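Adenosine monophosphate-protein transferase (Thermoplasma acidophilum, PDB 1RLH) is of unproven function but belongs to the adenosine-specific kinase family and may transfer adenosine monophosphate to proteins. Local coordinates at residues 49-54 against 97-102; 31-36 against 91-96; 38-43 against 56-61. All coordinates share one frame; numbering follows the deposited sequence.

In the fold
Of the strands used by these contacts, 28-34 comes first, and interaction 2 pairs its end (31-36) with 91-96, closing a loop of 54 intervening residues. Interaction 3 is nested within that loop: 38-43, which leads into helix 41-46, folds back on strand 55-61 after a further 12 residues. Interaction 1 starts between the two segments of interaction 3, in the loop segment 49-54, and ends at 97-102, directly after the second segment of interaction 2; it therefore crosses both. Interactions 1 and 2 share strand 94-100, one at either end of it. Together the three contacts tie the central strands of the five-stranded antiparallel sheet to helix 41-46 and the loop that follows it.

Interaction 1 (49-54 against 97-102); sequences THVPGS and ILIRNA
V51 meets I99 and S54 meets A102 where a type II beta turn, V51 to S54, packs against the end of strand 94-100 and the chain leaves the sheet through N101 and A102. No direct hydrogen bond joins the two segments, so packing and one water do the work. The packing has several points. V51 and I99 cross at about a right angle and meet through methyl groups, with V51 CG1 lying 4.0 Å from I99 CD1. S54 points its CB at the strand end and comes within 3.8 Å of A102 CB, while its OG lies near I99 CG2. The same S54 CB is packed closely on two backbone carbonyls, 3.3 Å from both R100 O and N101 O, which places the serine carbon tight against the strand end. I99 also packs on I107 of helix 104-115.

The polar link between the segments is a water, which donates to N101 O at 2.9 Å and also, weakly, to G53 O, spanning the two backbones on the more exposed side. N101 itself has left the extended conformation, with positive phi, as the chain turns out of the strand. S54 O accepts from N74 ND2.

The turn is held from within. G53 takes up the positive phi (84°) expected at the third position of a type II turn, and S54 N closes the turn on V51 O at 3.0 Å. With chi1 at 73°, S54 OG lies between its backbone N and carbonyl carbon and swings back to the same acceptor. V51 O is thus gripped twice from one face of its carbonyl plane, the hydroxyl bond of S54 OG to V51 O measuring 2.6 Å.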
loop_
_atom_site.group_PDB
_atom_site.type_symbol
_atom_site.label_atom_id
_atom_site.label_comp_id
_atom_site.label_asym_id
_atom_site.label_seq_id
_atom_site.Cartn_x
_atom_site.Cartn_y
_atom_site.Cartn_z
ATOM N N THR A 49 -6.147 17.296 0.486
ATOM C CA THR A 49 -5.518 18.590 0.738
ATOM C C THR A 49 -3.995 18.540 0.768
ATOM O O THR A 49 -3.334 19.568 0.618
ATOM C CB THR A 49 -5.998 19.197 2.070
ATOM O OG1 THR A 49 -5.585 18.360 3.158
ATOM C CG2 THR A 49 -7.513 19.321 2.079
ATOM N N HIS A 50 -3.436 17.349 0.953
ATOM C CA HIS A 50 -1.986 17.195 1.014
ATOM C C HIS A 50 -1.352 16.856 -0.332
ATOM O O HIS A 50 -0.149 17.033 -0.524
ATOM C CB HIS A 50 -1.636 16.128 2.048
ATOM C CG HIS A 50 -2.174 16.426 3.413
ATOM N ND1 HIS A 50 -1.776 17.528 4.140
ATOM C CD2 HIS A 50 -3.111 15.799 4.160
ATOM C CE1 HIS A 50 -2.449 17.566 5.278
ATOM N NE2 HIS A 50 -3.265 16.529 5.314
ATOM N N VAL A 51 -2.163 16.379 -1.267
ATOM C CA VAL A 51 -1.667 16.027 -2.590
ATOM C C VAL A 51 -1.930 17.058 -3.697
ATOM O O VAL A 51 -1.590 16.815 -4.855
ATOM C CB VAL A 51 -2.237 14.667 -3.053
ATOM C CG1 VAL A 51 -1.678 13.543 -2.195
ATOM C CG2 VAL A 51 -3.753 14.689 -2.974
ATOM N N PRO A 52 -2.533 18.218 -3.367
ATOM C CA PRO A 52 -2.785 19.203 -4.422
ATOM C C PRO A 52 -1.495 19.649 -5.085
ATOM O O PRO A 52 -0.480 19.837 -4.417
ATOM C CB PRO A 52 -3.456 20.352 -3.675
ATOM C CG PRO A 52 -4.142 19.671 -2.554
ATOM C CD PRO A 52 -3.078 18.705 -2.091
ATOM N N GLY A 53 -1.537 19.820 -6.400
ATOM C CA GLY A 53 -0.352 20.250 -7.113
ATOM C C GLY A 53 0.571 19.102 -7.462
ATOM O O GLY A 53 1.516 19.274 -8.235
ATOM N N SER A 54 0.300 17.928 -6.898
ATOM C CA SER A 54 1.121 16.755 -7.166
ATOM C C SER A 54 0.317 15.700 -7.915
ATOM O O SER A 54 -0.896 15.828 -8.080
ATOM C CB SER A 54 1.637 16.155 -5.859
ATOM O OG SER A 54 0.595 15.499 -5.159
ATOM N N ILE A 97 -0.736 3.874 -1.779
ATOM C CA ILE A 97 -0.762 5.235 -2.292
ATOM C C ILE A 97 0.589 5.533 -2.936
ATOM O O ILE A 97 1.632 5.172 -2.397
ATOM C CB ILE A 97 -1.010 6.259 -1.155
ATOM C CG1 ILE A 97 -2.380 6.019 -0.517
ATOM C CG2 ILE A 97 -0.931 7.680 -1.703
ATOM C CD1 ILE A 97 -2.590 6.788 0.785
ATOM N N LEU A 98 0.563 6.155 -4.110
ATOM C CA LEU A 98 1.789 6.530 -4.807
ATOM C C LEU A 98 1.695 8.023 -5.071
ATOM O O LEU A 98 0.691 8.499 -5.593
ATOM C CB LEU A 98 1.929 5.766 -6.127
ATOM C CG LEU A 98 2.448 4.330 -6.016
ATOM C CD1 LEU A 98 2.345 3.635 -7.360
ATOM C CD2 LEU A 98 3.891 4.347 -5.536
ATOM N N ILE A 99 2.733 8.760 -4.690
ATOM C CA ILE A 99 2.745 10.206 -4.875
ATOM C C ILE A 99 4.030 10.657 -5.547
ATOM O O ILE A 99 5.119 10.244 -5.167
ATOM C CB ILE A 99 2.624 10.947 -3.525
ATOM C CG1 ILE A 99 1.376 10.475 -2.780
ATOM C CG2 ILE A 99 2.546 12.455 -3.769
ATOM C CD1 ILE A 99 1.302 10.938 -1.338
ATOM N N ARG A 100 3.891 11.517 -6.546
ATOM C CA ARG A 100 5.035 12.036 -7.277
ATOM C C ARG A 100 4.915 13.556 -7.363
ATOM O O ARG A 100 3.811 14.099 -7.339
ATOM C CB ARG A 100 5.062 11.421 -8.681
ATOM C CG ARG A 100 6.120 11.981 -9.603
ATOM C CD ARG A 100 5.954 11.426 -11.013
ATOM N NE ARG A 100 6.347 10.025 -11.122
ATOM C CZ ARG A 100 6.201 9.298 -12.226
ATOM N NH1 ARG A 100 5.662 9.844 -13.306
ATOM N NH2 ARG A 100 6.609 8.038 -12.260
ATOM N N ASN A 101 6.051 14.240 -7.446
ATOM C CA ASN A 101 6.054 15.695 -7.547
ATOM C C ASN A 101 5.435 16.363 -6.323
ATOM O O ASN A 101 4.639 17.294 -6.451
ATOM C CB ASN A 101 5.298 16.134 -8.806
ATOM C CG ASN A 101 5.952 15.642 -10.084
ATOM O OD1 ASN A 101 5.420 15.833 -11.177
ATOM N ND2 ASN A 101 7.115 15.010 -9.952
ATOM N N ALA A 102 5.799 15.885 -5.140
ATOM C CA ALA A 102 5.280 16.453 -3.903
ATOM C C ALA A 102 6.421 16.793 -2.950
ATOM O O ALA A 102 7.421 16.073 -2.881
ATOM C CB ALA A 102 4.324 15.471 -3.236
HETATM O O HOH W 1 3.838 19.997 -5.910
#

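Interaction 2 (31-36 against 91-96); sequences VGYSHF and AGHTFV
S34 N donates to H93 O at 2.9 Å in an almost straight bond, 172° at the hydrogen, arriving nearly along the C=O axis. S34 OG also lies 3.1 Å from H93 O. The next bonds are reciprocal and make G32 and F95 an antiparallel hydrogen-bonded pair: G32 N donates to F95 O at 2.9 Å, and F95 N returns the bond to G32 O from above the carbonyl plane. Weaker CA-H...O contacts from V31, Y33 and T94 fill in between these bonds. H93 itself stands in a type II turn from A91 to T94 that leads into strand 94-100; T94 N and T94 OG1 both reach A91 O, the hydroxyl at 2.7 Å.

Beyond the backbone, the F95 ring packs on the partner strand. Because its CG lies between the backbone N and the carbonyl carbon (chi1 65°), the ring folds over that strand, and G32 CA lies over one face in a CH-pi contact, 3.8 Å from the F95 centroid. With no side chain at G32, the ring rests directly on the backbone; S34 N meets its edge. At the turn end, H93 is as deeply engaged: its CB touches both Y33 CE1 (3.7 Å) and S34 OG (3.5 Å), the Y33 and H93 side chains crossing at a slant. On the sheet face away from F95, which Y33 shares, V31 CG1 meets T94 CG2 at 4.1 Å and, more loosely, V96 CG2.

The two strands lie in the interior of a five-stranded sheet: strand 118-124 flanks 28-34, and strand 55-61 flanks 94-100. I89 of helix 76-89 packs on V31 and T94, whereas L43 of helix 41-46 reaches F95 on the other face.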
loop_
_atom_site.group_PDB
_atom_site.type_symbol
_atom_site.label_atom_id
_atom_site.label_comp_id
_atom_site.label_asym_id
_atom_site.label_seq_id
_atom_site.Cartn_x
_atom_site.Cartn_y
_atom_site.Cartn_z
ATOM N N VAL A 31 2.032 2.016 1.994
ATOM C CA VAL A 31 1.257 0.782 2.007
ATOM C C VAL A 31 0.733 0.644 3.426
ATOM O O VAL A 31 1.489 0.767 4.385
ATOM C CB VAL A 31 2.115 -0.453 1.657
ATOM C CG1 VAL A 31 1.233 -1.694 1.626
ATOM C CG2 VAL A 31 2.792 -0.253 0.293
ATOM N N GLY A 32 -0.563 0.407 3.567
ATOM C CA GLY A 32 -1.109 0.287 4.906
ATOM C C GLY A 32 -2.329 -0.595 5.025
ATOM O O GLY A 32 -2.760 -1.229 4.060
ATOM N N TYR A 33 -2.874 -0.623 6.237
ATOM C CA TYR A 33 -4.054 -1.411 6.580
ATOM C C TYR A 33 -5.137 -0.435 7.043
ATOM O O TYR A 33 -4.912 0.325 7.981
ATOM C CB TYR A 33 -3.700 -2.369 7.725
ATOM C CG TYR A 33 -4.882 -3.097 8.325
ATOM C CD1 TYR A 33 -5.541 -4.102 7.618
ATOM C CD2 TYR A 33 -5.357 -2.760 9.591
ATOM C CE1 TYR A 33 -6.648 -4.753 8.157
ATOM C CE2 TYR A 33 -6.459 -3.402 10.139
ATOM C CZ TYR A 33 -7.100 -4.395 9.419
ATOM O OH TYR A 33 -8.192 -5.028 9.961
ATOM N N SER A 34 -6.299 -0.447 6.393
ATOM C CA SER A 34 -7.380 0.463 6.768
ATOM C C SER A 34 -8.181 -0.046 7.969
ATOM O O SER A 34 -8.297 -1.254 8.182
ATOM C CB SER A 34 -8.322 0.679 5.577
ATOM O OG SER A 34 -8.799 -0.559 5.081
ATOM N N HIS A 35 -8.725 0.885 8.752
ATOM C CA HIS A 35 -9.528 0.552 9.929
ATOM C C HIS A 35 -10.991 0.888 9.667
ATOM O O HIS A 35 -11.353 2.063 9.562
ATOM C CB HIS A 35 -9.071 1.356 11.152
ATOM C CG HIS A 35 -7.645 1.126 11.542
ATOM N ND1 HIS A 35 -6.968 1.969 12.397
ATOM C CD2 HIS A 35 -6.768 0.152 11.200
ATOM C CE1 HIS A 35 -5.734 1.525 12.563
ATOM N NE2 HIS A 35 -5.586 0.425 11.849
ATOM N N PHE A 36 -11.823 -0.144 9.574
ATOM C CA PHE A 36 -13.256 0.014 9.341
ATOM C C PHE A 36 -13.630 0.862 8.128
ATOM O O PHE A 36 -14.745 1.384 8.051
ATOM C CB PHE A 36 -13.931 0.586 10.592
ATOM C CG PHE A 36 -13.833 -0.311 11.790
ATOM C CD1 PHE A 36 -12.999 0.013 12.853
ATOM C CD2 PHE A 36 -14.556 -1.496 11.843
ATOM C CE1 PHE A 36 -12.884 -0.836 13.956
ATOM C CE2 PHE A 36 -14.447 -2.351 12.939
ATOM C CZ PHE A 36 -13.610 -2.022 13.996
ATOM N N ALA A 91 -4.487 -8.855 -0.237
ATOM C CA ALA A 91 -4.899 -8.938 1.163
ATOM C C ALA A 91 -5.989 -7.916 1.472
ATOM O O ALA A 91 -5.830 -6.721 1.222
ATOM C CB ALA A 91 -3.692 -8.709 2.089
ATOM N N GLY A 92 -7.096 -8.393 2.027
ATOM C CA GLY A 92 -8.194 -7.506 2.359
ATOM C C GLY A 92 -7.798 -6.320 3.219
ATOM O O GLY A 92 -6.986 -6.445 4.140
ATOM N N HIS A 93 -8.382 -5.170 2.890
ATOM C CA HIS A 93 -8.167 -3.908 3.592
ATOM C C HIS A 93 -6.795 -3.262 3.455
ATOM O O HIS A 93 -6.432 -2.372 4.225
ATOM C CB HIS A 93 -8.570 -4.061 5.062
ATOM C CG HIS A 93 -10.055 -4.072 5.263
ATOM N ND1 HIS A 93 -10.655 -4.498 6.427
ATOM C CD2 HIS A 93 -11.064 -3.694 4.438
ATOM C CE1 HIS A 93 -11.966 -4.386 6.313
ATOM N NE2 HIS A 93 -12.240 -3.900 5.116
ATOM N N THR A 94 -6.038 -3.705 2.460
ATOM C CA THR A 94 -4.740 -3.116 2.198
ATOM C C THR A 94 -5.004 -1.880 1.339
ATOM O O THR A 94 -5.956 -1.860 0.548
ATOM C CB THR A 94 -3.838 -4.044 1.352
ATOM O OG1 THR A 94 -3.657 -5.302 2.017
ATOM C CG2 THR A 94 -2.485 -3.384 1.107
ATOM N N PHE A 95 -4.196 -0.840 1.518
ATOM C CA PHE A 95 -4.305 0.329 0.660
ATOM C C PHE A 95 -2.891 0.690 0.225
ATOM O O PHE A 95 -1.922 0.446 0.953
ATOM C CB PHE A 95 -5.035 1.508 1.343
ATOM C CG PHE A 95 -4.320 2.103 2.527
ATOM C CD1 PHE A 95 -3.309 3.045 2.351
ATOM C CD2 PHE A 95 -4.711 1.774 3.818
ATOM C CE1 PHE A 95 -2.703 3.658 3.444
ATOM C CE2 PHE A 95 -4.110 2.384 4.924
ATOM C CZ PHE A 95 -3.107 3.326 4.737
ATOM N N VAL A 96 -2.776 1.204 -0.994
ATOM C CA VAL A 96 -1.493 1.589 -1.561
ATOM C C VAL A 96 -1.640 2.978 -2.153
ATOM O O VAL A 96 -2.561 3.232 -2.924
ATOM C CB VAL A 96 -1.051 0.627 -2.699
ATOM C CG1 VAL A 96 0.224 1.149 -3.353
ATOM C CG2 VAL A 96 -0.822 -0.783 -2.150
#

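Interaction 3 (38-43 against 56-61); sequences KTVEDL and YGIGFS
V40 and I58 form the tight end of this contact, V40 CG2 standing 3.6 Å from I58 CG2. V40 has this branch anti to its backbone N, which directs it to the strand, and the side chain slides past that of F60 in the opposite direction, with V40 CB 3.7 Å from F60 CB. L43, three residues on, completes the buried patch less closely: its CD1 lies 4.3 Å from I58 CG2 and sits obliquely to the F60 ring. I58 CD1 rests beside the L43 backbone, at its carbonyl carbon. No hydrogen bond crosses between the segments.

The side toward K38 is looser and opens to solvent. There the chain backbone, not a side chain, meets the ring, K38 O approaching F60 CE2 at 3.7 Å, while the K38 side chain leads away. T39 likewise turns from the strand; its OG1 accepts from E41 N at 3.1 Å in a nearly straight capping bond (171°), so its polar group serves the helix start.

V40 also touches R70 and D72 of the edge strand 69-73, and L43 reaches F95 of strand 94-100. The short helix packs, with helix 104-115, on one face of the antiparallel sheet, and helix 76-89 on the other, the three-layer packing characteristic of an alpha/beta sandwich.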
loop_
_atom_site.group_PDB
_atom_site.type_symbol
_atom_site.label_atom_id
_atom_site.label_comp_id
_atom_site.label_asym_id
_atom_site.label_seq_id
_atom_site.Cartn_x
_atom_site.Cartn_y
_atom_site.Cartn_z
ATOM N N LYS A 38 -14.652 1.284 4.281
ATOM C CA LYS A 38 -15.356 0.464 3.297
ATOM C C LYS A 38 -15.147 0.972 1.879
ATOM O O LYS A 38 -15.350 0.235 0.914
ATOM C CB LYS A 38 -16.857 0.446 3.597
ATOM C CG LYS A 38 -17.224 -0.032 4.994
ATOM C CD LYS A 38 -18.735 -0.015 5.199
ATOM C CE LYS A 38 -19.304 1.390 5.053
ATOM N NZ LYS A 38 -20.785 1.417 5.203
ATOM N N THR A 39 -14.750 2.236 1.755
ATOM C CA THR A 39 -14.534 2.842 0.446
ATOM C C THR A 39 -13.229 3.629 0.363
ATOM O O THR A 39 -12.786 4.230 1.341
ATOM C CB THR A 39 -15.700 3.777 0.076
ATOM O OG1 THR A 39 -15.371 4.514 -1.108
ATOM C CG2 THR A 39 -15.991 4.738 1.214
ATOM N N VAL A 40 -12.625 3.620 -0.819
ATOM C CA VAL A 40 -11.369 4.319 -1.045
ATOM C C VAL A 40 -11.551 5.837 -1.026
ATOM O O VAL A 40 -10.574 6.579 -0.950
ATOM C CB VAL A 40 -10.739 3.889 -2.395
ATOM C CG1 VAL A 40 -11.619 4.333 -3.544
ATOM C CG2 VAL A 40 -9.333 4.461 -2.528
ATOM N N GLU A 41 -12.798 6.299 -1.083
ATOM C CA GLU A 41 -13.064 7.737 -1.073
ATOM C C GLU A 41 -12.585 8.361 0.235
ATOM O O GLU A 41 -12.148 9.509 0.258
ATOM C CB GLU A 41 -14.558 8.028 -1.253
ATOM C CG GLU A 41 -15.400 7.776 -0.009
ATOM C CD GLU A 41 -16.528 8.786 0.148
ATOM O OE1 GLU A 41 -17.317 8.656 1.109
ATOM O OE2 GLU A 41 -16.622 9.712 -0.685
ATOM N N ASP A 42 -12.676 7.601 1.322
ATOM C CA ASP A 42 -12.237 8.077 2.632
ATOM C C ASP A 42 -10.763 8.458 2.560
ATOM O O ASP A 42 -10.358 9.517 3.039
ATOM C CB ASP A 42 -12.428 6.982 3.684
ATOM C CG ASP A 42 -13.886 6.714 3.990
ATOM O OD1 ASP A 42 -14.711 6.763 3.056
ATOM O OD2 ASP A 42 -14.203 6.439 5.164
ATOM N N LEU A 43 -9.965 7.582 1.960
ATOM C CA LEU A 43 -8.536 7.829 1.819
ATOM C C LEU A 43 -8.289 8.957 0.829
ATOM O O LEU A 43 -7.459 9.832 1.064
ATOM C CB LEU A 43 -7.822 6.564 1.333
ATOM C CG LEU A 43 -7.828 5.371 2.287
ATOM C CD1 LEU A 43 -7.259 4.155 1.573
ATOM C CD2 LEU A 43 -7.020 5.702 3.535
ATOM N N TYR A 56 -0.849 11.729 -8.075
ATOM C CA TYR A 56 -0.993 10.625 -7.140
ATOM C C TYR A 56 -1.970 9.565 -7.611
ATOM O O TYR A 56 -2.710 9.752 -8.578
ATOM C CB TYR A 56 -1.456 11.159 -5.780
ATOM C CG TYR A 56 -2.942 11.446 -5.710
ATOM C CD1 TYR A 56 -3.824 10.530 -5.129
ATOM C CD2 TYR A 56 -3.474 12.618 -6.252
ATOM C CE1 TYR A 56 -5.199 10.775 -5.090
ATOM C CE2 TYR A 56 -4.849 12.870 -6.219
ATOM C CZ TYR A 56 -5.703 11.945 -5.636
ATOM O OH TYR A 56 -7.059 12.195 -5.601
ATOM N N GLY A 57 -1.958 8.448 -6.899
ATOM C CA GLY A 57 -2.849 7.350 -7.197
ATOM C C GLY A 57 -3.116 6.639 -5.886
ATOM O O GLY A 57 -2.277 6.677 -4.981
ATOM N N ILE A 58 -4.282 6.016 -5.769
ATOM C CA ILE A 58 -4.637 5.277 -4.565
ATOM C C ILE A 58 -5.317 3.974 -4.955
ATOM O O ILE A 58 -6.185 3.958 -5.825
ATOM C CB ILE A 58 -5.636 6.044 -3.673
ATOM C CG1 ILE A 58 -5.112 7.440 -3.351
ATOM C CG2 ILE A 58 -5.866 5.262 -2.380
ATOM C CD1 ILE A 58 -6.107 8.293 -2.581
ATOM N N GLY A 59 -4.915 2.891 -4.297
ATOM C CA GLY A 59 -5.502 1.585 -4.539
ATOM C C GLY A 59 -6.014 1.068 -3.206
ATOM O O GLY A 59 -5.369 1.277 -2.181
ATOM N N PHE A 60 -7.165 0.401 -3.213
ATOM C CA PHE A 60 -7.762 -0.117 -1.979
ATOM C C PHE A 60 -8.338 -1.513 -2.213
ATOM O O PHE A 60 -9.091 -1.728 -3.159
ATOM C CB PHE A 60 -8.869 0.834 -1.504
ATOM C CG PHE A 60 -9.633 0.335 -0.304
ATOM C CD1 PHE A 60 -9.007 0.196 0.932
ATOM C CD2 PHE A 60 -10.978 -0.008 -0.416
ATOM C CE1 PHE A 60 -9.714 -0.278 2.045
ATOM C CE2 PHE A 60 -11.692 -0.482 0.686
ATOM C CZ PHE A 60 -11.059 -0.618 1.919
ATOM N N SER A 61 -7.992 -2.453 -1.341
ATOM C CA SER A 61 -8.461 -3.826 -1.475
ATOM C C SER A 61 -9.740 -4.061 -0.662
ATOM O O SER A 61 -9.686 -4.359 0.529
ATOM C CB SER A 61 -7.355 -4.789 -1.018
ATOM O OG SER A 61 -7.478 -6.077 -1.610
#